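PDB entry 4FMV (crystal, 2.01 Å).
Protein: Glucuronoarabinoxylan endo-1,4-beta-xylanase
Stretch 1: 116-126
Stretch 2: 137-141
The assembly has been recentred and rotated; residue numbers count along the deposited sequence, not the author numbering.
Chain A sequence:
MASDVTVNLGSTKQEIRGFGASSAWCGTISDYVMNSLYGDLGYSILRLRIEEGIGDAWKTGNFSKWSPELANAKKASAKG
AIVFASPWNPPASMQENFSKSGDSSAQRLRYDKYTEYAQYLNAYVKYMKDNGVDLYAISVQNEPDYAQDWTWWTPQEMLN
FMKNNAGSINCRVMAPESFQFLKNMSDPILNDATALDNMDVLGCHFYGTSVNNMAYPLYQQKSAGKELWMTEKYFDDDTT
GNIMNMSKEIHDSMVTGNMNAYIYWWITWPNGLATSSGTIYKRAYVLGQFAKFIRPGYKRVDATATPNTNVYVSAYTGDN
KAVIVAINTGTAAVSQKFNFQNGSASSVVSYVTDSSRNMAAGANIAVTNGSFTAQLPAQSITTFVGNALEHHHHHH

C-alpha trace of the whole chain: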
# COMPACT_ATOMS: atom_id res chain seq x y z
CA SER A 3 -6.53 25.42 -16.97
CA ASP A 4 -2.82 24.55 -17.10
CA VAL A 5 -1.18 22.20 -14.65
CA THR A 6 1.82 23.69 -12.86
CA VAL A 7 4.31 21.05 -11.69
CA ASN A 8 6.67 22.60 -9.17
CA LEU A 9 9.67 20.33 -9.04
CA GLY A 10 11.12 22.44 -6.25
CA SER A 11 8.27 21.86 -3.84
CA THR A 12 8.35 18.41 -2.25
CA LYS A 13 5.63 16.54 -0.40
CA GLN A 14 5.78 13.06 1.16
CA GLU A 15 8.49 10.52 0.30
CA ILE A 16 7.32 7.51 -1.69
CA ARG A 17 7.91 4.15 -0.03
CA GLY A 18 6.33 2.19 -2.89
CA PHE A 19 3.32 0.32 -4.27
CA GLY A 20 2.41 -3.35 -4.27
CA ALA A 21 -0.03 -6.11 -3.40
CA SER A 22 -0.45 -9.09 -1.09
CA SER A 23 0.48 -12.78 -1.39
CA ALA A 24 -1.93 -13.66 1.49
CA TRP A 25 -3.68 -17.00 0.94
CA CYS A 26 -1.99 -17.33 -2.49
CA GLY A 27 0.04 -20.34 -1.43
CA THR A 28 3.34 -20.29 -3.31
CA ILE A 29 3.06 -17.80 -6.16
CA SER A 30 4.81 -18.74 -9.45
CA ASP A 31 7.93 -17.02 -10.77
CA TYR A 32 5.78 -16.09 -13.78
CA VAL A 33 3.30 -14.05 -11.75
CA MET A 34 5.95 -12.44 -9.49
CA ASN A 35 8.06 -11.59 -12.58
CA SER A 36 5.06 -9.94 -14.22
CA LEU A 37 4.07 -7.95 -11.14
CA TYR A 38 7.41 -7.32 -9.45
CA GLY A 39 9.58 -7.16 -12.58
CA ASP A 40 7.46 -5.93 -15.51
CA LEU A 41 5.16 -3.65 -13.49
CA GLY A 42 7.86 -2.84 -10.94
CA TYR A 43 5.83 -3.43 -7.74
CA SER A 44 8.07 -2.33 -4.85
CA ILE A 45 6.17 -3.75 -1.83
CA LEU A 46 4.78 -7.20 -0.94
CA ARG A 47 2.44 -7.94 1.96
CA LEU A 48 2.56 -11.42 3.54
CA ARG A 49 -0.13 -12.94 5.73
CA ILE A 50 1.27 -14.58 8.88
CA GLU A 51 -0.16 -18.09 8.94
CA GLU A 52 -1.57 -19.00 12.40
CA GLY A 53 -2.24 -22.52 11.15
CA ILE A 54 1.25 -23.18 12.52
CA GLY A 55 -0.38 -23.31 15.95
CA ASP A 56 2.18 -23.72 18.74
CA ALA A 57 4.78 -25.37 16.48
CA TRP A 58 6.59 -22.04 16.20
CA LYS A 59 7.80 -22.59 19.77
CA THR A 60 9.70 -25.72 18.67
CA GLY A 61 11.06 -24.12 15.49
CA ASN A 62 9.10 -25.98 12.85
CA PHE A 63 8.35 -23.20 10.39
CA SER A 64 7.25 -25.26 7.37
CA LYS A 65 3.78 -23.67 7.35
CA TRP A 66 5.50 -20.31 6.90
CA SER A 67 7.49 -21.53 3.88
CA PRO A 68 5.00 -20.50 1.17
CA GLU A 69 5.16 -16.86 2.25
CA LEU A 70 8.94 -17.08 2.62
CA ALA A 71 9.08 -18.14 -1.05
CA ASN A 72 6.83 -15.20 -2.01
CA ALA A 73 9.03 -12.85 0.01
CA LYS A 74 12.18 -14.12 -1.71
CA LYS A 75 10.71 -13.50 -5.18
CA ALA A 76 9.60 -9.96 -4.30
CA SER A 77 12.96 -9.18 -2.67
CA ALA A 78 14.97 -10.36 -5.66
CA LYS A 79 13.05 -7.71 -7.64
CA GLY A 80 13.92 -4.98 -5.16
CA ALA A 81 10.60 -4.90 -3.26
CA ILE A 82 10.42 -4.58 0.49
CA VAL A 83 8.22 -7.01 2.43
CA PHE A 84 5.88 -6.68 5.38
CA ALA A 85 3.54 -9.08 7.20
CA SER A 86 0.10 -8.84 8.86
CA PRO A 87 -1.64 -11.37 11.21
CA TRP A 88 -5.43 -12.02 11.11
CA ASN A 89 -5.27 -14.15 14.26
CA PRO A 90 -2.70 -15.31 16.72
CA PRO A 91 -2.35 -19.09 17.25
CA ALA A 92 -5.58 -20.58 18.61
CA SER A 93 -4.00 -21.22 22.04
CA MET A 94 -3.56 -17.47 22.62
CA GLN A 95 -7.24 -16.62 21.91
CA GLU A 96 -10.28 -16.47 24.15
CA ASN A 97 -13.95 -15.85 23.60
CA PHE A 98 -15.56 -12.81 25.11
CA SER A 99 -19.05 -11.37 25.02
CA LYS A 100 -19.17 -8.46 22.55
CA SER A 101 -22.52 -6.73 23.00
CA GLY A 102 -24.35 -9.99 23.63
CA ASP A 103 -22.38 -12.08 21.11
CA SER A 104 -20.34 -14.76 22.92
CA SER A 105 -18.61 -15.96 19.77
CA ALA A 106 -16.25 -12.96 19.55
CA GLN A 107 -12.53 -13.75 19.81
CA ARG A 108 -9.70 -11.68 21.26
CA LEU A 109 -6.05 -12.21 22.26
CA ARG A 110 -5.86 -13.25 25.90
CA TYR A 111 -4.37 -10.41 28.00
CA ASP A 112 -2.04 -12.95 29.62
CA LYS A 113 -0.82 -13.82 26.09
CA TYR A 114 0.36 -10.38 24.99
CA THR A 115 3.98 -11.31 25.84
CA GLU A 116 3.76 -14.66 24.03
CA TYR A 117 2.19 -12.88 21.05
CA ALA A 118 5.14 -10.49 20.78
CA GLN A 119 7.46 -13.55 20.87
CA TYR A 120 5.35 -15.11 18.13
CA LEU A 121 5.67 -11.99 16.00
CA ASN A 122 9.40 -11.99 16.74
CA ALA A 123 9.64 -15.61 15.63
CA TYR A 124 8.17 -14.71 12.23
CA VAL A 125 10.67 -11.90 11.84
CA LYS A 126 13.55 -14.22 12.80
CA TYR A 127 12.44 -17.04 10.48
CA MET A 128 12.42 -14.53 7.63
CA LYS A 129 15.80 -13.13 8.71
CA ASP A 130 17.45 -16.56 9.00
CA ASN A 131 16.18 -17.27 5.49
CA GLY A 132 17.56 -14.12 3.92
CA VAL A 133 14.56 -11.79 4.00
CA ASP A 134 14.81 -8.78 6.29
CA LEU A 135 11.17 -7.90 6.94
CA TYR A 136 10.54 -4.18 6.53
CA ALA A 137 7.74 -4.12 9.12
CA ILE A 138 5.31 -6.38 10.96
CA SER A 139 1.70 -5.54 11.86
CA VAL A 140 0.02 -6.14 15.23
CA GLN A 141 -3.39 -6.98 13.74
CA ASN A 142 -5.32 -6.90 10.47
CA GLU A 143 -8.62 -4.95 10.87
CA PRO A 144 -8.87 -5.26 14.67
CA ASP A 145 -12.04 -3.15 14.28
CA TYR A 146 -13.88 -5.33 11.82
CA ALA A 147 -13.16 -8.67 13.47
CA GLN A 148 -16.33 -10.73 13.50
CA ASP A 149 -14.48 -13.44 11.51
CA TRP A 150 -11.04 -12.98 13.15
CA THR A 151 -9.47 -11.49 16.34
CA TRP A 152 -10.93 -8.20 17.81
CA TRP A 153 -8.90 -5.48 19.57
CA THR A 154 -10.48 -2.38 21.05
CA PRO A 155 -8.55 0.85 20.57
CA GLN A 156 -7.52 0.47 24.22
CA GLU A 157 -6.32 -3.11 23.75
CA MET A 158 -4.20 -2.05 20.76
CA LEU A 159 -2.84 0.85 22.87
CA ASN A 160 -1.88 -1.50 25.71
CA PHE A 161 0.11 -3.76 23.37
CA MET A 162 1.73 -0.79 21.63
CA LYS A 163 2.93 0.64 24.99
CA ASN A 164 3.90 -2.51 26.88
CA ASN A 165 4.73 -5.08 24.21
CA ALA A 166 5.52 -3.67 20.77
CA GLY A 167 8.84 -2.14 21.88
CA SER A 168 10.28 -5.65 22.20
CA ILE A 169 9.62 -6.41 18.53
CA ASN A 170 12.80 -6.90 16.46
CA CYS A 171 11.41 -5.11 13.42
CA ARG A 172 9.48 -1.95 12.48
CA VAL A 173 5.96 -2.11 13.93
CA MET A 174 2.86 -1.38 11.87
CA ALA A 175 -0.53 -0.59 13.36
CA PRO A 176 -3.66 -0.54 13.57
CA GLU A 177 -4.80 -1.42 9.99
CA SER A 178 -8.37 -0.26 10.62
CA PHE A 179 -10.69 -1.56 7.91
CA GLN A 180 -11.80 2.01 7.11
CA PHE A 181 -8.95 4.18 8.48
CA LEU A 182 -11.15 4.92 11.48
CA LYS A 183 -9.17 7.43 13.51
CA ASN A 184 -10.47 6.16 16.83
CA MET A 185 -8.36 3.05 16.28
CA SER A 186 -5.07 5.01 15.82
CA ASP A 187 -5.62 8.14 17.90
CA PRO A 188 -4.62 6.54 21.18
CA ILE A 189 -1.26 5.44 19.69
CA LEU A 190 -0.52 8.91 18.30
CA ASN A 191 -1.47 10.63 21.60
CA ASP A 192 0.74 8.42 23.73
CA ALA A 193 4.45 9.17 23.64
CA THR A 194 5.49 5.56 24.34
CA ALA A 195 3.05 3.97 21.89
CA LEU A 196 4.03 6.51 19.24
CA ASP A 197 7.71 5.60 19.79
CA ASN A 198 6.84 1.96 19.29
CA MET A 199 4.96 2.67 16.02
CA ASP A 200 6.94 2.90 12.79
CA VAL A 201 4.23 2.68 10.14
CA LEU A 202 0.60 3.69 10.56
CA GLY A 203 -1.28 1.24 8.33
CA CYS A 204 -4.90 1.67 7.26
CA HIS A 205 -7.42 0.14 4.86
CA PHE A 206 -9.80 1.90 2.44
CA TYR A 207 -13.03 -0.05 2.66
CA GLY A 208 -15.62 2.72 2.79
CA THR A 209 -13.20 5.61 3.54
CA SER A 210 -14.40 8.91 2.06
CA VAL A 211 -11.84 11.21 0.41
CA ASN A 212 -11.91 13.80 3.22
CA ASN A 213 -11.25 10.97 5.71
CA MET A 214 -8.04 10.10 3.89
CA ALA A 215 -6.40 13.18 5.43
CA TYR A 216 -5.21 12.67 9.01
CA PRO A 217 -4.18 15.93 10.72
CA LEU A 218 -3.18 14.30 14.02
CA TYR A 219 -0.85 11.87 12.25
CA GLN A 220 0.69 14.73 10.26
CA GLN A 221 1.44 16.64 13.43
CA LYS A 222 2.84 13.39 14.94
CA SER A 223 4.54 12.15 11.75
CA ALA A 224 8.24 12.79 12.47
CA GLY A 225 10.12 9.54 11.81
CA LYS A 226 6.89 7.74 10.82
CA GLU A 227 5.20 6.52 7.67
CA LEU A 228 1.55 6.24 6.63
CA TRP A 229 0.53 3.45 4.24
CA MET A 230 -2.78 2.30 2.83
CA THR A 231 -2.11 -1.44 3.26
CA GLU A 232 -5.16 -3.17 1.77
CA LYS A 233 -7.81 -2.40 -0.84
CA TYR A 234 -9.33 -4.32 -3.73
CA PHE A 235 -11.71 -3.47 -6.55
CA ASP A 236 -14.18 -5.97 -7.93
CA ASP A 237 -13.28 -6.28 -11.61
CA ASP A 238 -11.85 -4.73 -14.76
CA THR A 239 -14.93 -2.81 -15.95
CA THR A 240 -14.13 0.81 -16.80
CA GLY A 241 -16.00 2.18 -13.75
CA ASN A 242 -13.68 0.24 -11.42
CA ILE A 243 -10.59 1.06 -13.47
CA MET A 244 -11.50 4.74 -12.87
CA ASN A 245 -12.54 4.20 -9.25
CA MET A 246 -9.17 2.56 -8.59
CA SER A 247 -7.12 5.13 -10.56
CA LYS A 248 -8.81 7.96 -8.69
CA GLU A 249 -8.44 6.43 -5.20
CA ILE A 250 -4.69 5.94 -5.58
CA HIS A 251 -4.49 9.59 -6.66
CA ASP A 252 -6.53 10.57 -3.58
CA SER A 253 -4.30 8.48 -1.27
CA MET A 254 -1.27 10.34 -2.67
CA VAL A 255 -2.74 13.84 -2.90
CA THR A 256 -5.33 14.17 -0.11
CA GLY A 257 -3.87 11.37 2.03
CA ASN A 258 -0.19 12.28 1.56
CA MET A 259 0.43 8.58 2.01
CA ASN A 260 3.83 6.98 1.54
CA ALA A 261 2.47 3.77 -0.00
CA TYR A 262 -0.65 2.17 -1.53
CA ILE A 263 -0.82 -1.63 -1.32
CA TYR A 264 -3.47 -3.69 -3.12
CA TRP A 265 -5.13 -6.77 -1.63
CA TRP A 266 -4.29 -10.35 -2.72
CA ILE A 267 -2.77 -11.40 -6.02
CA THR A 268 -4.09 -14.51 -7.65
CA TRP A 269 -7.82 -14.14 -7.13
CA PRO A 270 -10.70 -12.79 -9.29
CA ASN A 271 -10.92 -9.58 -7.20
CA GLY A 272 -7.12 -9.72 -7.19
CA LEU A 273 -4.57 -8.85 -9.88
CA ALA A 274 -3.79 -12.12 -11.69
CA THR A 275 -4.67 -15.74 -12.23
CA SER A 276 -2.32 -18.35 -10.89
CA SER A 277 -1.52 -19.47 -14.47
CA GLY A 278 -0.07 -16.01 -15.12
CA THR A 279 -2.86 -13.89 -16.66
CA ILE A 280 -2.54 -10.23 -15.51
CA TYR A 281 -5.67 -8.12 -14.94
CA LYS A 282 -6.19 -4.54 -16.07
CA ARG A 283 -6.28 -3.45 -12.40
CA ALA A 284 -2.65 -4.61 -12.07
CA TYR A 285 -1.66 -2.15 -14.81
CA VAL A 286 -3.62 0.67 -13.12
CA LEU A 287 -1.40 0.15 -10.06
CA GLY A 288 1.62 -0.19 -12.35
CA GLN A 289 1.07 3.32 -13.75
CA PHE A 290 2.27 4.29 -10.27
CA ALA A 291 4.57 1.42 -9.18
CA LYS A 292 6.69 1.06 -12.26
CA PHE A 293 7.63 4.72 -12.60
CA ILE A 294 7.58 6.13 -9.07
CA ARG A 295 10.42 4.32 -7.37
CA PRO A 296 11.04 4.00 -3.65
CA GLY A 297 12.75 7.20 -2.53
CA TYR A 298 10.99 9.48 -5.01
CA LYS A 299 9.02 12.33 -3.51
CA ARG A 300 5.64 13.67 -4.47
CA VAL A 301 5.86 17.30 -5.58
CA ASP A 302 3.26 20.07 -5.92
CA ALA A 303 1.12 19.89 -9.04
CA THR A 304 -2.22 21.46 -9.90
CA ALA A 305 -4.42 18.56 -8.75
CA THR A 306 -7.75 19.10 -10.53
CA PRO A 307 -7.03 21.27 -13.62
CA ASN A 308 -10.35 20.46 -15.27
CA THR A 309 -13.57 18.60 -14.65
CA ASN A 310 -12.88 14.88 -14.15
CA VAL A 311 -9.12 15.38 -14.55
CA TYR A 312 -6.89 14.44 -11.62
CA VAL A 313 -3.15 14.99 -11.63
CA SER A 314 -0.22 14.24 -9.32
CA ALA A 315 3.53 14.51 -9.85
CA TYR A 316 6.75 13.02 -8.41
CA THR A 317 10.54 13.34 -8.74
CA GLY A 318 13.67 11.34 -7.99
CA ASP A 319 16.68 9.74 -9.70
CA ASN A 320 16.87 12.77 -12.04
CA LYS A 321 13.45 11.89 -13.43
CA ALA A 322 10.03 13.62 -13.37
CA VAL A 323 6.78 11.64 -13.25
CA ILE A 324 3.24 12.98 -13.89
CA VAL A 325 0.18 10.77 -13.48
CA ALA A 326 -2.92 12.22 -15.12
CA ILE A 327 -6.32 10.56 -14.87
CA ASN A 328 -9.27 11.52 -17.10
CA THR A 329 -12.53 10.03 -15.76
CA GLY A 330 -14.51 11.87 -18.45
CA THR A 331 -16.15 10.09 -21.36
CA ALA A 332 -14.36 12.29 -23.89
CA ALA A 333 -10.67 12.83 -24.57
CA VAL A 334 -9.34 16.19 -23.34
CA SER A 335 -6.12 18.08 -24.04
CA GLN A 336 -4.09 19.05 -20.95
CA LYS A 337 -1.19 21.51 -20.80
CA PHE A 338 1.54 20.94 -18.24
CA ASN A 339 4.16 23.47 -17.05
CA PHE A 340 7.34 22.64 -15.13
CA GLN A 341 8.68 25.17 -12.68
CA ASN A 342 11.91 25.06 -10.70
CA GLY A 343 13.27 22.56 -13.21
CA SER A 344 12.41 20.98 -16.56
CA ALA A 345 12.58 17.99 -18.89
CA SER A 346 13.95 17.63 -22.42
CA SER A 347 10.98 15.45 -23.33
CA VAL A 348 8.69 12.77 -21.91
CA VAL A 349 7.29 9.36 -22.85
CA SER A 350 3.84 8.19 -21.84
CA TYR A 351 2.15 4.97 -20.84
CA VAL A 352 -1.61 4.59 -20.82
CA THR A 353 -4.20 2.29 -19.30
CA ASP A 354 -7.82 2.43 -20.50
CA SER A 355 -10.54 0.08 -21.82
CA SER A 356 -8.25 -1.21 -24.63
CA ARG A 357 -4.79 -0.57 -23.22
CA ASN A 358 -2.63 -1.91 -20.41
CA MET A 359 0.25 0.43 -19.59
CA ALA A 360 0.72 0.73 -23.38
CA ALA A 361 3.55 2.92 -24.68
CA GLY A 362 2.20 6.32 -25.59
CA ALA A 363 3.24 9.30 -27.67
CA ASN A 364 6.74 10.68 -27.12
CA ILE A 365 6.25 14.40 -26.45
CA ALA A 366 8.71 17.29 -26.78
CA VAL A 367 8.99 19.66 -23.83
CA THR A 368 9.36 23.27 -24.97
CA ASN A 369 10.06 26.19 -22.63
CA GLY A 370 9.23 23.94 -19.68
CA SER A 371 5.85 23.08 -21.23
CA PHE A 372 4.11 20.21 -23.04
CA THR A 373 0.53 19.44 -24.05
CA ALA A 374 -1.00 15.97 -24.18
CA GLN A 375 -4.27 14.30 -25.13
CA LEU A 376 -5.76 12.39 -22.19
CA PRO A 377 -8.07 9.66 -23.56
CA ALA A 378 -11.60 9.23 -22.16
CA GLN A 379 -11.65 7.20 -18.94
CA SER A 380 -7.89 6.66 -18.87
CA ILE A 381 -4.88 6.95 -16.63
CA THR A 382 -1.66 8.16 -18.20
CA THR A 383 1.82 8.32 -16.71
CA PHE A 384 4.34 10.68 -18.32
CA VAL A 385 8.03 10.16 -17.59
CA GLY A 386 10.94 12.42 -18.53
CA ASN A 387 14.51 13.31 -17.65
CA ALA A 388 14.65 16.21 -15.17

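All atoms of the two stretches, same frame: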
# COMPACT_ATOMS: atom_id res chain seq x y z
N GLU A 116 3.58 -13.55 24.96
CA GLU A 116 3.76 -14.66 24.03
C GLU A 116 3.51 -14.20 22.59
O GLU A 116 4.22 -14.61 21.65
CB GLU A 116 2.85 -15.84 24.40
CG GLU A 116 3.33 -17.17 23.77
CD GLU A 116 2.44 -18.36 24.09
OE1 GLU A 116 1.94 -19.01 23.15
OE2 GLU A 116 2.26 -18.66 25.29
N TYR A 117 2.52 -13.34 22.40
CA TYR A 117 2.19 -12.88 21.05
C TYR A 117 3.32 -12.06 20.44
O TYR A 117 3.62 -12.20 19.24
CB TYR A 117 0.87 -12.09 21.04
CG TYR A 117 0.40 -11.69 19.65
CD1 TYR A 117 0.19 -12.65 18.66
CD2 TYR A 117 0.14 -10.36 19.34
CE1 TYR A 117 -0.25 -12.28 17.40
CE2 TYR A 117 -0.30 -9.99 18.08
CZ TYR A 117 -0.49 -10.96 17.12
OH TYR A 117 -0.93 -10.59 15.86
N ALA A 118 3.97 -11.23 21.24
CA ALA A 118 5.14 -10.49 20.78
C ALA A 118 6.28 -11.44 20.43
O ALA A 118 7.01 -11.20 19.48
CB ALA A 118 5.60 -9.48 21.83
N GLN A 119 6.44 -12.52 21.19
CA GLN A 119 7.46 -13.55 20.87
C GLN A 119 7.13 -14.27 19.57
O GLN A 119 8.01 -14.61 18.78
CB GLN A 119 7.57 -14.58 21.99
CG GLN A 119 8.11 -13.99 23.26
CD GLN A 119 8.06 -14.95 24.42
OE1 GLN A 119 7.28 -15.90 24.43
NE2 GLN A 119 8.90 -14.70 25.42
N TYR A 120 5.85 -14.53 19.38
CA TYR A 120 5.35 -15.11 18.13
C TYR A 120 5.69 -14.22 16.95
O TYR A 120 6.27 -14.66 15.95
CB TYR A 120 3.85 -15.29 18.26
CG TYR A 120 3.09 -15.71 17.02
CD1 TYR A 120 3.16 -17.01 16.54
CD2 TYR A 120 2.25 -14.81 16.37
CE1 TYR A 120 2.43 -17.41 15.43
CE2 TYR A 120 1.51 -15.20 15.25
CZ TYR A 120 1.61 -16.49 14.79
OH TYR A 120 0.87 -16.89 13.70
N LEU A 121 5.31 -12.94 17.05
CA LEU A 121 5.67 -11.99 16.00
C LEU A 121 7.19 -11.96 15.78
O LEU A 121 7.66 -11.93 14.64
CB LEU A 121 5.14 -10.59 16.34
CG LEU A 121 3.60 -10.49 16.31
CD1 LEU A 121 3.17 -9.06 16.53
CD2 LEU A 121 3.08 -11.01 14.96
N ASN A 122 7.95 -11.96 16.87
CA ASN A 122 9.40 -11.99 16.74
C ASN A 122 9.89 -13.26 16.05
O ASN A 122 10.90 -13.25 15.37
CB ASN A 122 10.08 -11.83 18.11
CG ASN A 122 10.36 -10.39 18.46
OD1 ASN A 122 10.48 -9.55 17.57
ND2 ASN A 122 10.49 -10.10 19.75
N ALA A 123 9.19 -14.36 16.23
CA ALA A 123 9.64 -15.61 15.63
C ALA A 123 9.46 -15.59 14.11
O ALA A 123 10.24 -16.19 13.36
CB ALA A 123 8.94 -16.83 16.28
N TYR A 124 8.41 -14.91 13.66
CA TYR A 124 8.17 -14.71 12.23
C TYR A 124 9.26 -13.85 11.62
O TYR A 124 9.84 -14.19 10.59
CB TYR A 124 6.81 -14.08 11.98
CG TYR A 124 6.30 -14.28 10.57
CD1 TYR A 124 5.69 -15.47 10.20
CD2 TYR A 124 6.42 -13.28 9.61
CE1 TYR A 124 5.20 -15.67 8.91
CE2 TYR A 124 5.95 -13.48 8.30
CZ TYR A 124 5.33 -14.67 7.96
OH TYR A 124 4.86 -14.89 6.67
N VAL A 125 9.54 -12.73 12.26
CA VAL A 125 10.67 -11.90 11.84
C VAL A 125 11.98 -12.69 11.76
O VAL A 125 12.74 -12.55 10.81
CB VAL A 125 10.82 -10.72 12.81
CG1 VAL A 125 12.02 -9.83 12.41
CG2 VAL A 125 9.52 -9.92 12.87
N LYS A 126 12.27 -13.51 12.77
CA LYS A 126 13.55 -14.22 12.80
C LYS A 126 13.60 -15.32 11.74
O LYS A 126 14.62 -15.49 11.07
CB LYS A 126 13.87 -14.75 14.20
CG LYS A 126 15.20 -15.53 14.29
CD LYS A 126 15.36 -16.15 15.68
CE LYS A 126 16.75 -16.78 15.92
NZ LYS A 126 17.01 -17.96 15.05
N ALA A 137 8.59 -4.41 7.97
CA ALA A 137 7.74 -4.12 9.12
C ALA A 137 6.81 -5.30 9.39
O ALA A 137 6.58 -6.14 8.51
CB ALA A 137 6.88 -2.85 8.85
N ILE A 138 6.28 -5.36 10.60
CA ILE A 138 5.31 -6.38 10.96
C ILE A 138 4.15 -5.73 11.71
O ILE A 138 4.37 -4.85 12.54
CB ILE A 138 5.97 -7.51 11.78
CG1 ILE A 138 5.04 -8.74 11.86
CG2 ILE A 138 6.41 -6.99 13.18
CD1 ILE A 138 5.78 -10.05 12.25
N SER A 139 2.92 -6.16 11.38
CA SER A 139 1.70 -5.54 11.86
C SER A 139 1.15 -6.29 13.07
O SER A 139 1.26 -7.51 13.14
CB SER A 139 0.64 -5.48 10.73
OG SER A 139 -0.58 -4.85 11.13
N VAL A 140 0.59 -5.55 14.03
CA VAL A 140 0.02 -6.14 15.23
C VAL A 140 -1.25 -6.92 14.87
O VAL A 140 -1.45 -8.04 15.32
CB VAL A 140 -0.31 -5.06 16.31
CG1 VAL A 140 -1.00 -5.68 17.55
CG2 VAL A 140 0.95 -4.29 16.71
N GLN A 141 -2.16 -6.29 14.13
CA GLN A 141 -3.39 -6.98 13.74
C GLN A 141 -3.97 -6.43 12.44
O GLN A 141 -4.09 -5.20 12.27
CB GLN A 141 -4.43 -6.80 14.89
CG GLN A 141 -5.86 -7.34 14.55
CD GLN A 141 -5.94 -8.86 14.47
OE1 GLN A 141 -5.46 -9.56 15.37
NE2 GLN A 141 -6.55 -9.39 13.38
O HOH W 1 -3.63 -11.58 14.94

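How do the two backbones lie against each other? Residues 116-126 are helical, a middle portion of a longer helix, and they run roughly antiparallel to strand 137-139, at 144° between N-to-C directions. The axes approach to 9.8 Å, which leaves room for a layer of side chains. The register centres on Leu 121 and Ile 138, whose CA atoms are 7.6 Å apart.

What does Tyr 117 contribute at the start? With chi1 in the t well, its ring reaches past the strand's end, and its OH donates a hydrogen bond to the backbone O of Val 140 at 2.7 Å. That carbonyl sits at the ring edge, near its plane. Water 1 donates both to Tyr 117 OH (3.0 Å) and to Gln 141 OE1 (2.8 Å), so the phenol oxygen acts as donor and acceptor at once.

Which residues fill the gap one turn on? Leu 121 points toward the strand, its CD2 lying 3.9 Å from Ile 138 CD1. The other methyl of Leu 121, CD1, lies 4.2 Å from Ser 139 O.

Where does the contact end? Ile 138 CD1 also meets Tyr 124 CB at 4.2 Å and Val 125 CG2 at 3.8 Å. One extended isoleucine thus packs against three helix residues, through apolar contacts that bury hydrocarbon without directional bonds.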